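Local coordinates for protein 6-carboxyhexanoate--CoA ligase (Aquifex aeolicus, PDB 5TV5) that belongs to the BioW family of CoA ligases and folds as a single mixed alpha/beta chain built round three beta sheets, at residues Val6-Gln11 with Asp44-Lys49; Phe168-Cys173 with Glu229-Lys234; Asp186-Tyr191 with Lys206-Pro211. All coordinates share one frame; numbering follows the deposited sequence.

The three contacts tie together separate parts of one alpha/beta chain. Contact 1 pairs two strands of the small antiparallel sheet; contact 2 is a disulfide-linked helix pair beside the parallel sheet; contact 3 closes the open end of a hairpin in the six-stranded mixed sheet. Contact 2 is about 22 Å, centre to centre, from contact 1 and about 26 Å from contact 3, yet the nearest atoms are only about 7 and 5 Å away. Ile137 touches Arg7 of contact 1 and bonds through its backbone to Leu231 of contact 2. Helix 158-172 carries half of contact 2 and also packs on Tyr187 and Tyr191 of contact 3.

Contact 1: Val6-Gln11 with Asp44-Lys49; sequences VRMRAQ and DFMNVK
Gln11 and Phe45 lie flank to flank on one face of an antiparallel strand pair, pointing the same way, with the amide only 17° from parallel to the ring; Gln11 OE1 is 3.7 Å from Phe45 CD1. On the same face Arg9 runs beside Asn47. Asn47 CB sits over one face of the guanidinium, toward its rim, and is 3.9 Å from Arg9 NH2. Arg9 NH1 meets Phe45 CE1 obliquely at 3.6 Å. This reach comes from an Arg9 CG held between backbone N and carbonyl carbon (chi1 59°), followed by a chain extended to NE. Arg7 and Lys49 continue the row side by side, like charges with Arg7 NH1 4.3 Å from Lys49 NZ; a long, weak ion pair to Glu51 may ease this for Arg7.

The opposite face is apolar. Met8 and Met46 cross at about a right angle, with Met8 SD 4.0 Å from Met46 SD. Val48 CG2 packs on Met8 CB at 3.5 Å. Backbone bonds join Arg7 to Lys49, Arg9 to Asn47 and Gln11 to Phe45. At the end of the ladder a classic beta bulge places two residues against Gln11, whose O accepts from Asp44 N at 2.8 Å and Phe45 N at 3.2 Å; the Asp44 carboxylate turns to Asn13 N.

Strand 4-12 is the middle of three, bonded on its other edge to strand 15-24, and helix 29-38 covers the methionine face through Leu36 on Val6 and Met8 and Leu37 on Met46.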
ATOM      1  N   VAL A   6     -10.896  13.796   1.185  1.00 28.17           N
ATOM      2  CA  VAL A   6     -11.911  13.160   2.010  1.00 22.75           C
ATOM      3  C   VAL A   6     -11.319  11.859   2.514  1.00 23.78           C
ATOM      4  O   VAL A   6     -11.048  10.942   1.729  1.00 24.48           O
ATOM      5  CB  VAL A   6     -13.214  12.910   1.246  1.00 26.41           C
ATOM      6  CG1 VAL A   6     -14.306  12.415   2.229  1.00 24.23           C
ATOM      7  CG2 VAL A   6     -13.630  14.164   0.511  1.00 23.19           C
ATOM      8  N   ARG A   7     -11.136  11.775   3.821  1.00 20.43           N
ATOM      9  CA  ARG A   7     -10.599  10.595   4.465  1.00 22.81           C
ATOM     10  C   ARG A   7     -11.646  10.052   5.421  1.00 25.01           C
ATOM     11  O   ARG A   7     -12.284  10.817   6.152  1.00 23.55           O
ATOM     12  CB  ARG A   7      -9.298  10.924   5.232  1.00 21.84           C
ATOM     13  CG  ARG A   7      -8.128  11.284   4.352  1.00 19.42           C
ATOM     14  CD  ARG A   7      -7.083  12.044   5.120  1.00 26.23           C
ATOM     15  NE  ARG A   7      -6.515  11.287   6.240  1.00 33.77           N
ATOM     16  CZ  ARG A   7      -5.890  11.841   7.285  1.00 39.88           C
ATOM     17  NH1 ARG A   7      -5.761  13.164   7.378  1.00 33.68           N
ATOM     18  NH2 ARG A   7      -5.402  11.070   8.252  1.00 43.59           N
ATOM     19  N   MET A   8     -11.832   8.731   5.424  1.00 22.65           N
ATOM     20  CA  MET A   8     -12.711   8.143   6.418  1.00 20.07           C
ATOM     21  C   MET A   8     -12.083   6.877   6.969  1.00 19.92           C
ATOM     22  O   MET A   8     -11.359   6.165   6.273  1.00 19.38           O
ATOM     23  CB  MET A   8     -14.122   7.864   5.857  1.00 21.26           C
ATOM     24  CG  MET A   8     -14.352   6.472   5.338  1.00 19.90           C
ATOM     25  SD  MET A   8     -14.817   5.214   6.539  1.00 17.46           S
ATOM     26  CE  MET A   8     -14.875   3.833   5.381  1.00 19.42           C
ATOM     27  N   ARG A   9     -12.370   6.630   8.248  1.00 20.24           N
ATOM     28  CA  ARG A   9     -11.958   5.451   8.994  1.00 20.89           C
ATOM     29  C   ARG A   9     -13.173   4.986   9.773  1.00 23.63           C
ATOM     30  O   ARG A   9     -14.055   5.789  10.091  1.00 22.67           O
ATOM     31  CB  ARG A   9     -10.774   5.740   9.954  1.00 19.81           C
ATOM     32  CG  ARG A   9     -11.046   6.818  11.007  1.00 25.74           C
ATOM     33  CD  ARG A   9      -9.788   7.195  11.854  1.00 32.63           C
ATOM     34  NE  ARG A   9     -10.059   8.363  12.700  1.00 26.95           N
ATOM     35  CZ  ARG A   9     -10.493   8.282  13.952  1.00 24.93           C
ATOM     36  NH1 ARG A   9     -10.680   7.090  14.519  1.00 27.29           N
ATOM     37  NH2 ARG A   9     -10.744   9.386  14.634  1.00 20.19           N
ATOM     38  N   ALA A  10     -13.235   3.686  10.051  1.00 24.04           N
ATOM     39  CA  ALA A  10     -14.413   3.143  10.710  1.00 26.76           C
ATOM     40  C   ALA A  10     -14.014   1.943  11.555  1.00 29.73           C
ATOM     41  O   ALA A  10     -13.065   1.234  11.225  1.00 33.15           O
ATOM     42  CB  ALA A  10     -15.492   2.775   9.689  1.00 22.75           C
ATOM     43  N   GLN A  11     -14.735   1.731  12.661  1.00 31.33           N
ATOM     44  CA  GLN A  11     -14.405   0.681  13.619  1.00 34.81           C
ATOM     45  C   GLN A  11     -15.652  -0.094  14.002  1.00 35.12           C
ATOM     46  O   GLN A  11     -16.764   0.417  13.934  1.00 35.42           O
ATOM     47  CB  GLN A  11     -13.799   1.223  14.921  1.00 36.84           C
ATOM     48  CG  GLN A  11     -12.401   1.749  14.812  1.00 37.08           C
ATOM     49  CD  GLN A  11     -12.287   3.100  15.473  1.00 39.96           C
ATOM     50  OE1 GLN A  11     -12.892   3.345  16.525  1.00 38.50           O
ATOM     51  NE2 GLN A  11     -11.545   4.009  14.837  1.00 45.60           N
ATOM     52  N   ASP A  44     -19.581   0.561  14.191  1.00 29.76           N
ATOM     53  CA  ASP A  44     -20.189   1.322  15.277  1.00 30.65           C
ATOM     54  C   ASP A  44     -19.534   2.690  15.526  1.00 29.73           C
ATOM     55  O   ASP A  44     -20.083   3.488  16.296  1.00 28.57           O
ATOM     56  CB  ASP A  44     -20.220   0.489  16.574  1.00 30.10           C
ATOM     57  CG  ASP A  44     -18.831   0.108  17.093  1.00 36.63           C
ATOM     58  OD1 ASP A  44     -17.817   0.584  16.550  1.00 36.55           O
ATOM     59  OD2 ASP A  44     -18.758  -0.668  18.075  1.00 36.19           O
ATOM     60  N   PHE A  45     -18.413   2.998  14.870  1.00 29.47           N
ATOM     61  CA  PHE A  45     -17.794   4.317  14.865  1.00 27.04           C
ATOM     62  C   PHE A  45     -17.190   4.563  13.492  1.00 30.79           C
ATOM     63  O   PHE A  45     -16.664   3.643  12.854  1.00 33.19           O
ATOM     64  CB  PHE A  45     -16.694   4.472  15.923  1.00 28.66           C
ATOM     65  CG  PHE A  45     -15.998   5.821  15.878  1.00 36.58           C
ATOM     66  CD1 PHE A  45     -14.896   6.032  15.056  1.00 33.41           C
ATOM     67  CD2 PHE A  45     -16.461   6.886  16.640  1.00 35.78           C
ATOM     68  CE1 PHE A  45     -14.277   7.262  15.000  1.00 29.44           C
ATOM     69  CE2 PHE A  45     -15.834   8.125  16.586  1.00 33.24           C
ATOM     70  CZ  PHE A  45     -14.744   8.307  15.764  1.00 30.44           C
ATOM     71  N   MET A  46     -17.275   5.808  13.044  1.00 28.71           N
ATOM     72  CA  MET A  46     -16.762   6.205  11.743  1.00 25.10           C
ATOM     73  C   MET A  46     -16.490   7.697  11.813  1.00 25.34           C
ATOM     74  O   MET A  46     -17.299   8.459  12.350  1.00 25.06           O
ATOM     75  CB  MET A  46     -17.749   5.869  10.619  1.00 24.79           C
ATOM     76  CG  MET A  46     -17.524   6.609   9.299  1.00 22.08           C
ATOM     77  SD  MET A  46     -18.503   5.949   7.899  1.00 24.34           S
ATOM     78  CE  MET A  46     -19.120   7.468   7.250  1.00 17.12           C
ATOM     79  N   ASN A  47     -15.330   8.093  11.323  1.00 24.52           N
ATOM     80  CA  ASN A  47     -14.945   9.487  11.236  1.00 20.77           C
ATOM     81  C   ASN A  47     -14.640   9.782   9.783  1.00 20.92           C
ATOM     82  O   ASN A  47     -14.085   8.935   9.070  1.00 18.67           O
ATOM     83  CB  ASN A  47     -13.731   9.805  12.134  1.00 20.97           C
ATOM     84  CG  ASN A  47     -13.685  11.263  12.542  1.00 23.53           C
ATOM     85  OD1 ASN A  47     -13.065  12.086  11.870  1.00 20.93           O
ATOM     86  ND2 ASN A  47     -14.368  11.595  13.637  1.00 27.22           N
ATOM     87  N   VAL A  48     -15.067  10.960   9.338  1.00 20.97           N
ATOM     88  CA  VAL A  48     -14.872  11.423   7.970  1.00 20.06           C
ATOM     89  C   VAL A  48     -14.305  12.831   8.058  1.00 22.42           C
ATOM     90  O   VAL A  48     -14.991  13.759   8.499  1.00 24.90           O
ATOM     91  CB  VAL A  48     -16.172  11.389   7.157  1.00 20.20           C
ATOM     92  CG1 VAL A  48     -15.959  11.990   5.808  1.00 17.08           C
ATOM     93  CG2 VAL A  48     -16.676   9.950   7.038  1.00 14.03           C
ATOM     94  N   LYS A  49     -13.046  12.986   7.682  1.00 24.10           N
ATOM     95  CA  LYS A  49     -12.377  14.271   7.701  1.00 22.63           C
ATOM     96  C   LYS A  49     -12.281  14.806   6.276  1.00 24.99           C
ATOM     97  O   LYS A  49     -11.681  14.164   5.409  1.00 24.75           O
ATOM     98  CB  LYS A  49     -11.001  14.118   8.338  1.00 28.47           C
ATOM     99  CG  LYS A  49     -10.307  15.394   8.719  1.00 28.75           C
ATOM    100  CD  LYS A  49      -8.918  15.073   9.290  1.00 41.07           C
ATOM    101  CE  LYS A  49      -9.002  14.359  10.651  1.00 42.74           C
ATOM    102  NZ  LYS A  49      -7.672  13.836  11.127  1.00 39.16           N
TER

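Contact 2: Phe168-Cys173 with Glu229-Lys234; sequences FKNLFC and ECLTQK
Cys173 and Cys230 form a disulfide, SG to SG 2.1 Å, that staples the end of helix 158-172 to the last turns of helix 224-233. The short helical segments run roughly antiparallel, at 142°, with their axes 9.5 Å apart, and the sulfur bridge spans this gap where the two backbones come nearest. About the S-S bond the link is left-handed, with a C-S-S-C torsion of -68°. The two halves are presented differently: Cys230 carries its SG anti to the backbone N (chi1 -175°), whereas the SG of Cys173 is anti to its carbonyl carbon.

Side chains close in on the bridge from two directions. Leu231 CD2 packs on Cys173 CB at 3.6 Å. Phe172 brings its ring obliquely toward the bridge, with Cys230 SG 5.5 Å from the ring centroid, a loose sulfur-aromatic contact. At the edge of that ring, near its plane, Lys234 CD lies 3.6 Å from Phe172 CE2, the two side chains crossing at about a right angle; the lysine ammonium goes on to a salt bridge with Glu57. Lys169 stretches across toward the carbonyl groups of the opposite helix, and its CE is 3.5 Å from Leu231 O, but the position of its NZ is doubtful.

Outside this shell, strands of the parallel sheet and the loop before strand 139-141 form the next layer. Phe172 rests on Val59 of strand 57-60, Lys169 touches Val236 of strand 236-239, and Leu231 shares a backbone hydrogen bond with Ile137 of that loop. Cys173 itself is the first residue past helix 158-172, still tied to its last turn: Cys173 N donates to Lys169 O at 2.8 Å.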
ATOM      1  N   PHE A 168       2.508   3.481  -5.967  1.00 21.97           N
ATOM      2  CA  PHE A 168       3.120   4.416  -6.893  1.00 23.33           C
ATOM      3  C   PHE A 168       3.391   5.768  -6.241  1.00 25.26           C
ATOM      4  O   PHE A 168       4.309   6.488  -6.667  1.00 24.62           O
ATOM      5  CB  PHE A 168       2.265   4.600  -8.140  1.00 24.03           C
ATOM      6  CG  PHE A 168       2.966   5.369  -9.196  1.00 26.26           C
ATOM      7  CD1 PHE A 168       3.961   4.758  -9.961  1.00 30.14           C
ATOM      8  CD2 PHE A 168       2.705   6.716  -9.377  1.00 24.40           C
ATOM      9  CE1 PHE A 168       4.661   5.471 -10.930  1.00 31.47           C
ATOM     10  CE2 PHE A 168       3.402   7.446 -10.333  1.00 35.31           C
ATOM     11  CZ  PHE A 168       4.380   6.822 -11.120  1.00 34.37           C
ATOM     12  N   LYS A 169       2.612   6.139  -5.224  1.00 21.31           N
ATOM     13  CA  LYS A 169       3.004   7.297  -4.439  1.00 19.91           C
ATOM     14  C   LYS A 169       4.269   6.991  -3.652  1.00 23.09           C
ATOM     15  O   LYS A 169       5.186   7.822  -3.607  1.00 23.91           O
ATOM     16  CB  LYS A 169       1.870   7.748  -3.519  1.00 19.15           C
ATOM     17  CG  LYS A 169       2.345   8.471  -2.254  1.00 23.25           C
ATOM     18  CD  LYS A 169       1.764   9.883  -2.094  1.00 20.82           C
ATOM     19  CE  LYS A 169       1.893  10.334  -0.631  1.00 20.96           C
ATOM     20  NZ  LYS A 169       1.700  11.792  -0.375  1.00 20.32           N
ATOM     21  N   ASN A 170       4.352   5.779  -3.076  1.00 20.25           N
ATOM     22  CA  ASN A 170       5.532   5.351  -2.335  1.00 18.63           C
ATOM     23  C   ASN A 170       6.796   5.448  -3.179  1.00 23.38           C
ATOM     24  O   ASN A 170       7.843   5.900  -2.690  1.00 20.98           O
ATOM     25  CB  ASN A 170       5.358   3.921  -1.852  1.00 18.85           C
ATOM     26  CG  ASN A 170       4.199   3.757  -0.951  1.00 20.27           C
ATOM     27  OD1 ASN A 170       3.456   2.792  -1.068  1.00 26.32           O
ATOM     28  ND2 ASN A 170       4.029   4.682  -0.024  1.00 19.76           N
ATOM     29  N   LEU A 171       6.725   5.013  -4.448  1.00 22.47           N
ATOM     30  CA  LEU A 171       7.893   5.106  -5.318  1.00 22.28           C
ATOM     31  C   LEU A 171       8.191   6.547  -5.694  1.00 22.19           C
ATOM     32  O   LEU A 171       9.357   6.907  -5.868  1.00 25.38           O
ATOM     33  CB  LEU A 171       7.704   4.257  -6.577  1.00 20.01           C
ATOM     34  CG  LEU A 171       7.585   2.749  -6.331  1.00 24.21           C
ATOM     35  CD1 LEU A 171       7.363   1.971  -7.627  1.00 22.62           C
ATOM     36  CD2 LEU A 171       8.787   2.224  -5.587  1.00 23.11           C
ATOM     37  N   PHE A 172       7.158   7.378  -5.839  1.00 22.71           N
ATOM     38  CA  PHE A 172       7.384   8.792  -6.108  1.00 22.58           C
ATOM     39  C   PHE A 172       8.044   9.470  -4.913  1.00 26.27           C
ATOM     40  O   PHE A 172       8.899  10.346  -5.083  1.00 26.10           O
ATOM     41  CB  PHE A 172       6.062   9.473  -6.459  1.00 21.59           C
ATOM     42  CG  PHE A 172       6.145  10.979  -6.523  1.00 25.28           C
ATOM     43  CD1 PHE A 172       6.469  11.619  -7.712  1.00 27.79           C
ATOM     44  CD2 PHE A 172       5.889  11.761  -5.391  1.00 25.15           C
ATOM     45  CE1 PHE A 172       6.541  13.023  -7.776  1.00 31.16           C
ATOM     46  CE2 PHE A 172       5.965  13.154  -5.448  1.00 27.93           C
ATOM     47  CZ  PHE A 172       6.285  13.789  -6.648  1.00 27.75           C
ATOM     48  N   CYS A 173       7.671   9.062  -3.699  1.00 23.83           N
ATOM     49  CA  CYS A 173       8.180   9.629  -2.459  1.00 24.69           C
ATOM     50  C   CYS A 173       9.562   9.087  -2.057  1.00 29.42           C
ATOM     51  O   CYS A 173      10.048   9.405  -0.958  1.00 29.95           O
ATOM     52  CB  CYS A 173       7.145   9.389  -1.341  1.00 23.74           C
ATOM     53  SG  CYS A 173       5.740  10.591  -1.318  1.00 25.58           S
ATOM     54  N   GLU A 229       8.080  12.431   5.613  1.00 27.62           N
ATOM     55  CA  GLU A 229       7.386  13.677   5.302  1.00 23.33           C
ATOM     56  C   GLU A 229       6.595  13.576   3.999  1.00 23.59           C
ATOM     57  O   GLU A 229       5.473  14.093   3.917  1.00 25.73           O
ATOM     58  CB  GLU A 229       8.371  14.850   5.239  1.00 22.06           C
ATOM     59  CG  GLU A 229       7.718  16.166   4.783  1.00 22.38           C
ATOM     60  CD  GLU A 229       8.702  17.335   4.615  1.00 22.38           C
ATOM     61  OE1 GLU A 229       8.719  18.216   5.497  1.00 24.16           O
ATOM     62  OE2 GLU A 229       9.436  17.392   3.600  1.00 19.12           O
ATOM     63  N   CYS A 230       7.146  12.904   2.972  1.00 22.06           N
ATOM     64  CA  CYS A 230       6.448  12.816   1.682  1.00 23.82           C
ATOM     65  C   CYS A 230       5.286  11.829   1.737  1.00 21.51           C
ATOM     66  O   CYS A 230       4.168  12.144   1.311  1.00 21.34           O
ATOM     67  CB  CYS A 230       7.416  12.421   0.556  1.00 22.78           C
ATOM     68  SG  CYS A 230       6.690  12.421  -1.127  1.00 24.48           S
ATOM     69  N   LEU A 231       5.549  10.629   2.254  1.00 22.77           N
ATOM     70  CA  LEU A 231       4.513   9.624   2.459  1.00 22.39           C
ATOM     71  C   LEU A 231       3.270  10.185   3.165  1.00 24.20           C
ATOM     72  O   LEU A 231       2.136   9.853   2.795  1.00 24.03           O
ATOM     73  CB  LEU A 231       5.104   8.462   3.263  1.00 22.67           C
ATOM     74  CG  LEU A 231       6.264   7.699   2.621  1.00 20.42           C
ATOM     75  CD1 LEU A 231       6.665   6.551   3.505  1.00 17.40           C
ATOM     76  CD2 LEU A 231       5.845   7.192   1.230  1.00 19.71           C
ATOM     77  N   THR A 232       3.460  11.043   4.177  1.00 19.03           N
ATOM     78  CA  THR A 232       2.379  11.392   5.092  1.00 23.34           C
ATOM     79  C   THR A 232       1.791  12.778   4.866  1.00 26.58           C
ATOM     80  O   THR A 232       0.817  13.129   5.544  1.00 24.50           O
ATOM     81  CB  THR A 232       2.858  11.291   6.551  1.00 22.20           C
ATOM     82  OG1 THR A 232       3.878  12.275   6.799  1.00 23.79           O
ATOM     83  CG2 THR A 232       3.424   9.914   6.837  1.00 17.96           C
ATOM     84  N   GLN A 233       2.342  13.575   3.939  1.00 24.81           N
ATOM     85  CA  GLN A 233       1.940  14.974   3.854  1.00 21.60           C
ATOM     86  C   GLN A 233       1.815  15.517   2.438  1.00 21.92           C
ATOM     87  O   GLN A 233       0.993  16.412   2.219  1.00 26.27           O
ATOM     88  CB  GLN A 233       2.921  15.870   4.637  1.00 23.81           C
ATOM     89  CG  GLN A 233       2.883  15.706   6.150  1.00 25.21           C
ATOM     90  CD  GLN A 233       3.910  16.585   6.899  1.00 27.01           C
ATOM     91  OE1 GLN A 233       4.500  17.529   6.335  1.00 23.14           O
ATOM     92  NE2 GLN A 233       4.118  16.264   8.186  1.00 26.43           N
ATOM     93  N   LYS A 234       2.600  15.050   1.477  1.00 21.65           N
ATOM     94  CA  LYS A 234       2.465  15.550   0.115  1.00 21.84           C
ATOM     95  C   LYS A 234       1.201  14.978  -0.538  1.00 27.22           C
ATOM     96  O   LYS A 234       0.911  13.775  -0.427  1.00 22.98           O
ATOM     97  CB  LYS A 234       3.701  15.188  -0.705  1.00 20.27           C
ATOM     98  CG  LYS A 234       3.881  16.033  -1.958  1.00 18.89           C
ATOM     99  CD  LYS A 234       4.941  15.431  -2.842  1.00 23.16           C
ATOM    100  CE  LYS A 234       5.538  16.453  -3.785  1.00 27.07           C
ATOM    101  NZ  LYS A 234       4.508  17.318  -4.399  1.00 24.43           N
TER

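Contact 3: Asp186-Tyr191 with Lys206-Pro211; sequences DYVTGY and KEKGDP
Lys206 NZ, at the end of a chain whose CE presses to 3.0 Å from Tyr187 O, is gripped by backbone carbonyls. Asp210 O takes it at 2.6 Å with the C=O pointing almost straight at the nitrogen (179°), Asp184 O accepts a second bond, and Ser182 O a weak one. The chain is extended beyond CG, which carries NZ from Lys206, just ahead of the turn, across to the turn's last residue, passing Tyr187 O on the way.

That turn is type II, from Glu207 to Asp210, closed by Asp210 N to Glu207 O at 3.2 Å; Gly209 takes its third position with a positive phi of 105°. The whole arrangement closes the open end of a beta hairpin: strands 190-194 and 198-203 are antiparallel neighbours, and backbone bonds of Gly190 with Ile202 and Val188 with Leu205 carry the pairing toward the loops.

Val188 packs against the Lys206-Lys208 backbone, its CG1 3.6 Å from Lys206 O and 3.9 Å from Lys208 CG, the Lys208 chain crossing it at about a right angle. Bends at chi3 and chi4 then fold Lys208 back, giving a weak bond from Lys208 NZ to Asp186 O at 3.2 Å. Asp184 OD1 meanwhile receives the backbone N-H groups of both Asp186 and Tyr187, and Tyr187 OH bonds to Thr157.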
ATOM      1  N   ASP A 186      -8.341 -14.426   3.088  1.00 48.19           N
ATOM      2  CA  ASP A 186      -8.636 -15.125   1.848  1.00 47.79           C
ATOM      3  C   ASP A 186      -7.915 -14.571   0.627  1.00 44.14           C
ATOM      4  O   ASP A 186      -7.636 -15.340  -0.299  1.00 47.38           O
ATOM      5  CB  ASP A 186     -10.143 -15.132   1.607  1.00 50.55           C
ATOM      6  CG  ASP A 186     -10.858 -16.066   2.563  1.00 55.85           C
ATOM      7  OD1 ASP A 186     -10.821 -17.295   2.313  1.00 55.18           O
ATOM      8  OD2 ASP A 186     -11.408 -15.581   3.581  1.00 52.74           O
ATOM      9  N   TYR A 187      -7.601 -13.274   0.590  1.00 43.51           N
ATOM     10  CA  TYR A 187      -6.819 -12.722  -0.512  1.00 39.18           C
ATOM     11  C   TYR A 187      -5.369 -13.164  -0.337  1.00 40.67           C
ATOM     12  O   TYR A 187      -4.797 -13.022   0.748  1.00 47.38           O
ATOM     13  CB  TYR A 187      -6.927 -11.191  -0.562  1.00 32.78           C
ATOM     14  CG  TYR A 187      -6.751 -10.571  -1.951  1.00 31.74           C
ATOM     15  CD1 TYR A 187      -7.846 -10.316  -2.770  1.00 26.77           C
ATOM     16  CD2 TYR A 187      -5.487 -10.234  -2.438  1.00 30.16           C
ATOM     17  CE1 TYR A 187      -7.688  -9.737  -4.045  1.00 30.93           C
ATOM     18  CE2 TYR A 187      -5.314  -9.656  -3.712  1.00 26.40           C
ATOM     19  CZ  TYR A 187      -6.415  -9.410  -4.513  1.00 31.53           C
ATOM     20  OH  TYR A 187      -6.263  -8.848  -5.782  1.00 24.96           O
ATOM     21  N   VAL A 188      -4.789 -13.735  -1.393  1.00 31.73           N
ATOM     22  CA  VAL A 188      -3.453 -14.310  -1.344  1.00 34.10           C
ATOM     23  C   VAL A 188      -2.545 -13.764  -2.436  1.00 36.69           C
ATOM     24  O   VAL A 188      -1.373 -14.157  -2.514  1.00 34.90           O
ATOM     25  CB  VAL A 188      -3.507 -15.850  -1.405  1.00 39.88           C
ATOM     26  CG1 VAL A 188      -4.202 -16.391  -0.162  1.00 36.44           C
ATOM     27  CG2 VAL A 188      -4.187 -16.332  -2.707  1.00 32.01           C
ATOM     28  N   THR A 189      -3.046 -12.854  -3.266  1.00 33.07           N
ATOM     29  CA  THR A 189      -2.241 -12.161  -4.259  1.00 34.50           C
ATOM     30  C   THR A 189      -1.624 -10.901  -3.652  1.00 33.01           C
ATOM     31  O   THR A 189      -2.316 -10.106  -3.002  1.00 30.68           O
ATOM     32  CB  THR A 189      -3.106 -11.819  -5.471  1.00 31.78           C
ATOM     33  OG1 THR A 189      -3.601 -13.039  -6.040  1.00 37.12           O
ATOM     34  CG2 THR A 189      -2.336 -11.034  -6.530  1.00 29.99           C
ATOM     35  N   GLY A 190      -0.318 -10.734  -3.848  1.00 33.90           N
ATOM     36  CA  GLY A 190       0.390  -9.545  -3.402  1.00 30.10           C
ATOM     37  C   GLY A 190       1.373  -9.075  -4.453  1.00 30.70           C
ATOM     38  O   GLY A 190       1.269  -9.488  -5.614  1.00 29.49           O
ATOM     39  N   TYR A 191       2.334  -8.230  -4.081  1.00 27.63           N
ATOM     40  CA  TYR A 191       3.248  -7.709  -5.084  1.00 27.17           C
ATOM     41  C   TYR A 191       4.600  -7.330  -4.478  1.00 29.73           C
ATOM     42  O   TYR A 191       4.791  -7.257  -3.260  1.00 30.63           O
ATOM     43  CB  TYR A 191       2.636  -6.492  -5.804  1.00 28.53           C
ATOM     44  CG  TYR A 191       2.361  -5.320  -4.881  1.00 30.85           C
ATOM     45  CD1 TYR A 191       3.369  -4.407  -4.555  1.00 29.93           C
ATOM     46  CD2 TYR A 191       1.095  -5.124  -4.336  1.00 29.29           C
ATOM     47  CE1 TYR A 191       3.120  -3.342  -3.685  1.00 31.32           C
ATOM     48  CE2 TYR A 191       0.830  -4.062  -3.485  1.00 30.58           C
ATOM     49  CZ  TYR A 191       1.848  -3.175  -3.157  1.00 31.73           C
ATOM     50  OH  TYR A 191       1.587  -2.129  -2.313  1.00 27.16           O
ATOM     51  N   LYS A 206       0.758 -16.122   0.502  1.00 37.36           N
ATOM     52  CA  LYS A 206       0.492 -16.831   1.740  1.00 37.89           C
ATOM     53  C   LYS A 206      -0.548 -17.899   1.445  1.00 42.15           C
ATOM     54  O   LYS A 206      -0.997 -18.071   0.305  1.00 39.97           O
ATOM     55  CB  LYS A 206       0.005 -15.887   2.841  1.00 38.07           C
ATOM     56  CG  LYS A 206      -1.182 -15.075   2.413  1.00 40.49           C
ATOM     57  CD  LYS A 206      -1.849 -14.379   3.569  1.00 44.15           C
ATOM     58  CE  LYS A 206      -2.996 -13.549   3.042  1.00 40.30           C
ATOM     59  NZ  LYS A 206      -3.887 -13.096   4.129  1.00 40.24           N
ATOM     60  N   GLU A 207      -0.937 -18.612   2.487  1.00 45.62           N
ATOM     61  CA  GLU A 207      -2.014 -19.577   2.389  1.00 45.05           C
ATOM     62  C   GLU A 207      -3.347 -18.922   2.707  1.00 44.41           C
ATOM     63  O   GLU A 207      -3.425 -17.973   3.496  1.00 40.55           O
ATOM     64  CB  GLU A 207      -1.775 -20.750   3.344  1.00 45.66           C
ATOM     65  CG  GLU A 207      -0.538 -21.567   3.038  1.00 43.57           C
ATOM     66  CD  GLU A 207      -0.586 -22.244   1.673  1.00 48.50           C
ATOM     67  OE1 GLU A 207      -1.579 -22.088   0.925  1.00 47.33           O
ATOM     68  OE2 GLU A 207       0.378 -22.968   1.352  1.00 54.86           O
ATOM     69  N   LYS A 208      -4.403 -19.445   2.086  1.00 42.53           N
ATOM     70  CA  LYS A 208      -5.745 -19.054   2.486  1.00 46.79           C
ATOM     71  C   LYS A 208      -5.954 -19.341   3.973  1.00 44.12           C
ATOM     72  O   LYS A 208      -5.513 -20.365   4.501  1.00 43.03           O
ATOM     73  CB  LYS A 208      -6.784 -19.777   1.628  1.00 54.41           C
ATOM     74  CG  LYS A 208      -6.877 -19.250   0.198  1.00 48.24           C
ATOM     75  CD  LYS A 208      -8.221 -19.615  -0.424  1.00 53.44           C
ATOM     76  CE  LYS A 208      -8.847 -18.419  -1.149  1.00 53.45           C
ATOM     77  NZ  LYS A 208      -7.988 -17.863  -2.242  1.00 49.13           N
ATOM     78  N   GLY A 209      -6.585 -18.401   4.663  1.00 45.40           N
ATOM     79  CA  GLY A 209      -6.763 -18.513   6.097  1.00 48.95           C
ATOM     80  C   GLY A 209      -5.843 -17.614   6.898  1.00 45.99           C
ATOM     81  O   GLY A 209      -6.278 -16.986   7.869  1.00 42.86           O
ATOM     82  N   ASP A 210      -4.567 -17.548   6.484  1.00 50.00           N
ATOM     83  CA  ASP A 210      -3.501 -16.780   7.129  1.00 46.17           C
ATOM     84  C   ASP A 210      -3.897 -15.311   7.250  1.00 49.40           C
ATOM     85  O   ASP A 210      -3.910 -14.581   6.246  1.00 44.42           O
ATOM     86  CB  ASP A 210      -2.189 -16.934   6.344  1.00 43.58           C
ATOM     87  CG  ASP A 210      -1.027 -16.144   6.949  1.00 48.64           C
ATOM     88  OD1 ASP A 210      -1.093 -15.778   8.150  1.00 47.18           O
ATOM     89  OD2 ASP A 210      -0.034 -15.907   6.216  1.00 46.29           O
ATOM     90  N   PRO A 211      -4.217 -14.841   8.460  1.00 49.95           N
ATOM     91  CA  PRO A 211      -4.612 -13.440   8.630  1.00 46.35           C
ATOM     92  C   PRO A 211      -3.436 -12.477   8.686  1.00 45.00           C
ATOM     93  O   PRO A 211      -3.653 -11.264   8.796  1.00 41.25           O
ATOM     94  CB  PRO A 211      -5.360 -13.475   9.967  1.00 46.07           C
ATOM     95  CG  PRO A 211      -4.587 -14.508  10.757  1.00 43.42           C
ATOM     96  CD  PRO A 211      -4.115 -15.544   9.758  1.00 40.70           C
TER